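Exo-beta-1,3-galactanase (Bifidobacterium bifidum, PDB 5FLW) probably hydrolyses beta-1,3-galactan chains from their ends to release galactose, as a family 43 glycoside hydrolase. Local coordinates at residues N43-V48 with M97-E102. Sequence-based numbering, arbitrary orientation.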
loop_
_atom_site.group_PDB
_atom_site.type_symbol
_atom_site.label_atom_id
_atom_site.label_comp_id
_atom_site.label_asym_id
_atom_site.label_seq_id
_atom_site.Cartn_x
_atom_site.Cartn_y
_atom_site.Cartn_z
ATOM N N ASN A 43 7.835 2.268 16.359
ATOM C CA ASN A 43 7.545 3.052 15.160
ATOM C C ASN A 43 8.762 3.436 14.315
ATOM O O ASN A 43 8.569 3.971 13.213
ATOM C CB ASN A 43 6.796 4.354 15.529
ATOM C CG ASN A 43 7.704 5.387 16.204
ATOM O OD1 ASN A 43 8.517 5.032 17.054
ATOM N ND2 ASN A 43 7.557 6.662 15.848
ATOM N N LEU A 44 9.995 3.223 14.796
ATOM C CA LEU A 44 11.156 3.634 14.006
ATOM C C LEU A 44 11.521 2.550 12.978
ATOM O O LEU A 44 11.113 1.387 13.074
ATOM C CB LEU A 44 12.347 3.983 14.909
ATOM C CG LEU A 44 12.061 5.093 15.925
ATOM C CD1 LEU A 44 13.234 5.313 16.920
ATOM C CD2 LEU A 44 11.661 6.406 15.234
ATOM N N PHE A 45 12.320 2.941 11.989
ATOM C CA PHE A 45 12.623 2.019 10.905
ATOM C C PHE A 45 13.439 0.822 11.395
ATOM O O PHE A 45 14.529 0.995 11.964
ATOM C CB PHE A 45 13.351 2.726 9.773
ATOM C CG PHE A 45 13.518 1.854 8.570
ATOM C CD1 PHE A 45 12.393 1.362 7.912
ATOM C CD2 PHE A 45 14.793 1.522 8.089
ATOM C CE1 PHE A 45 12.547 0.540 6.780
ATOM C CE2 PHE A 45 14.949 0.688 6.969
ATOM C CZ PHE A 45 13.837 0.210 6.308
ATOM N N GLN A 46 12.916 -0.403 11.143
ATOM C CA GLN A 46 13.561 -1.651 11.532
ATOM C C GLN A 46 13.694 -2.595 10.338
ATOM O O GLN A 46 13.886 -3.809 10.513
ATOM C CB GLN A 46 12.846 -2.334 12.704
ATOM C CG GLN A 46 12.748 -1.442 13.928
ATOM C CD GLN A 46 11.538 -1.766 14.780
ATOM O OE1 GLN A 46 11.423 -2.873 15.333
ATOM N NE2 GLN A 46 10.606 -0.813 14.869
ATOM N N GLY A 47 13.574 -2.068 9.122
ATOM C CA GLY A 47 13.682 -2.890 7.931
ATOM C C GLY A 47 12.330 -3.175 7.290
ATOM O O GLY A 47 11.253 -2.918 7.857
ATOM N N VAL A 48 12.419 -3.709 6.068
ATOM C CA VAL A 48 11.270 -4.161 5.299
ATOM C C VAL A 48 11.313 -5.687 5.269
ATOM O O VAL A 48 12.316 -6.281 4.847
ATOM C CB VAL A 48 11.266 -3.578 3.879
ATOM C CG1 VAL A 48 10.096 -4.164 3.071
ATOM C CG2 VAL A 48 11.160 -2.043 3.946
ATOM N N MET A 97 12.075 -0.830 -5.157
ATOM C CA MET A 97 11.302 -0.597 -3.955
ATOM C C MET A 97 11.206 0.904 -3.668
ATOM O O MET A 97 12.186 1.648 -3.835
ATOM C CB MET A 97 11.925 -1.319 -2.762
ATOM C CG MET A 97 11.142 -1.149 -1.474
ATOM S SD MET A 97 11.846 -2.099 -0.070
ATOM C CE MET A 97 11.452 -3.778 -0.568
ATOM N N TYR A 98 10.000 1.334 -3.262
ATOM C CA TYR A 98 9.694 2.705 -2.855
ATOM C C TYR A 98 9.276 2.684 -1.389
ATOM O O TYR A 98 8.639 1.730 -0.936
ATOM C CB TYR A 98 8.559 3.294 -3.719
ATOM C CG TYR A 98 8.794 3.011 -5.184
ATOM C CD1 TYR A 98 9.627 3.839 -5.947
ATOM C CD2 TYR A 98 8.235 1.886 -5.792
ATOM C CE1 TYR A 98 9.885 3.559 -7.299
ATOM C CE2 TYR A 98 8.494 1.581 -7.120
ATOM C CZ TYR A 98 9.317 2.423 -7.879
ATOM O OH TYR A 98 9.573 2.139 -9.197
ATOM N N ILE A 99 9.635 3.726 -0.639
ATOM C CA ILE A 99 9.300 3.759 0.783
ATOM C C ILE A 99 9.052 5.205 1.175
ATOM O O ILE A 99 9.647 6.126 0.615
ATOM C CB ILE A 99 10.398 3.064 1.648
ATOM C CG1 ILE A 99 9.909 2.795 3.079
ATOM C CG2 ILE A 99 11.679 3.863 1.660
ATOM C CD1 ILE A 99 10.767 1.822 3.780
ATOM N N HIS A 100 8.140 5.407 2.112
ATOM C CA HIS A 100 7.970 6.737 2.684
ATOM C C HIS A 100 9.108 6.937 3.691
ATOM O O HIS A 100 9.106 6.317 4.765
ATOM C CB HIS A 100 6.575 6.877 3.306
ATOM C CG HIS A 100 6.392 8.104 4.176
ATOM N ND1 HIS A 100 5.342 8.218 5.073
ATOM C CD2 HIS A 100 7.102 9.263 4.282
ATOM C CE1 HIS A 100 5.427 9.381 5.701
ATOM N NE2 HIS A 100 6.482 10.035 5.242
ATOM N N ALA A 101 10.108 7.759 3.321
ATOM C CA ALA A 101 11.203 8.082 4.222
ATOM C C ALA A 101 10.799 9.309 5.039
ATOM O O ALA A 101 10.409 10.341 4.471
ATOM C CB ALA A 101 12.500 8.350 3.442
ATOM N N GLU A 102 10.896 9.193 6.363
ATOM C CA GLU A 102 10.324 10.189 7.253
ATOM C C GLU A 102 11.265 10.381 8.440
ATOM O O GLU A 102 12.157 9.564 8.668
ATOM C CB GLU A 102 8.913 9.762 7.721
ATOM C CG GLU A 102 8.090 10.887 8.340
ATOM C CD GLU A 102 8.116 12.135 7.483
ATOM O OE1 GLU A 102 7.310 12.247 6.506
ATOM O OE2 GLU A 102 8.959 12.993 7.779
#
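Phe45 and Val48 meet Met97 and Ile99 in a small, buried hydrophobic contact between two neighbouring four-stranded antiparallel sheets. Residues 43-48 are the end of the loop after strand 31-37 and run into strand 48-53 of the first sheet, which begins at Val48, while 97-102 belong to strand 95-102 of the second. No hydrogen bond crosses between the segments, and Phe45 CA and Ala101 CA, a nearest pair, are 9.1 Å apart, so the two segments meet through side chains. The terminal methyl of Ile99 reaches two partners: CD1 stands 3.7 Å from Phe45 CE1, approaching the ring obliquely, and 3.9 Å from Val48 CG2. Ile99 reaches that place because CG1 points opposite the backbone N (chi1 -166°) and the chain stays extended to its tip. Val48 and Met97 meet end to end, with Met97 CE 3.9 Å from Val48 CG1. The methionine chain runs straight as far as the sulfur and then bends (chi3 -71°), and Met97 SD lies 4.1 Å from Val48 CG1 and from Val48 CG2. A branched valine suits this spot, since CG1 meets the methyl of Met97 and CG2 that of Ile99, while the sulfur lies beside both; an alanine here would probably leave Met97 CE and Ile99 CD1 without these partners and open a gap between the sheets. On the loop side, the backbone N of Gly47 sits 3.5 Å above the centre of the Phe45 ring; at the backbone angles of Gly47 (phi 104°) a CB would be jammed against Gln46 O, which is why a residue without a side chain fits. Pro84, Val86, Leu66 and Tyr35 extend the apolar layer around Val48 and Met97. Such apolar packing between successive four-stranded antiparallel sheets is characteristic of the five-bladed beta-propeller of family 43 glycoside hydrolases, here joining its first two blades.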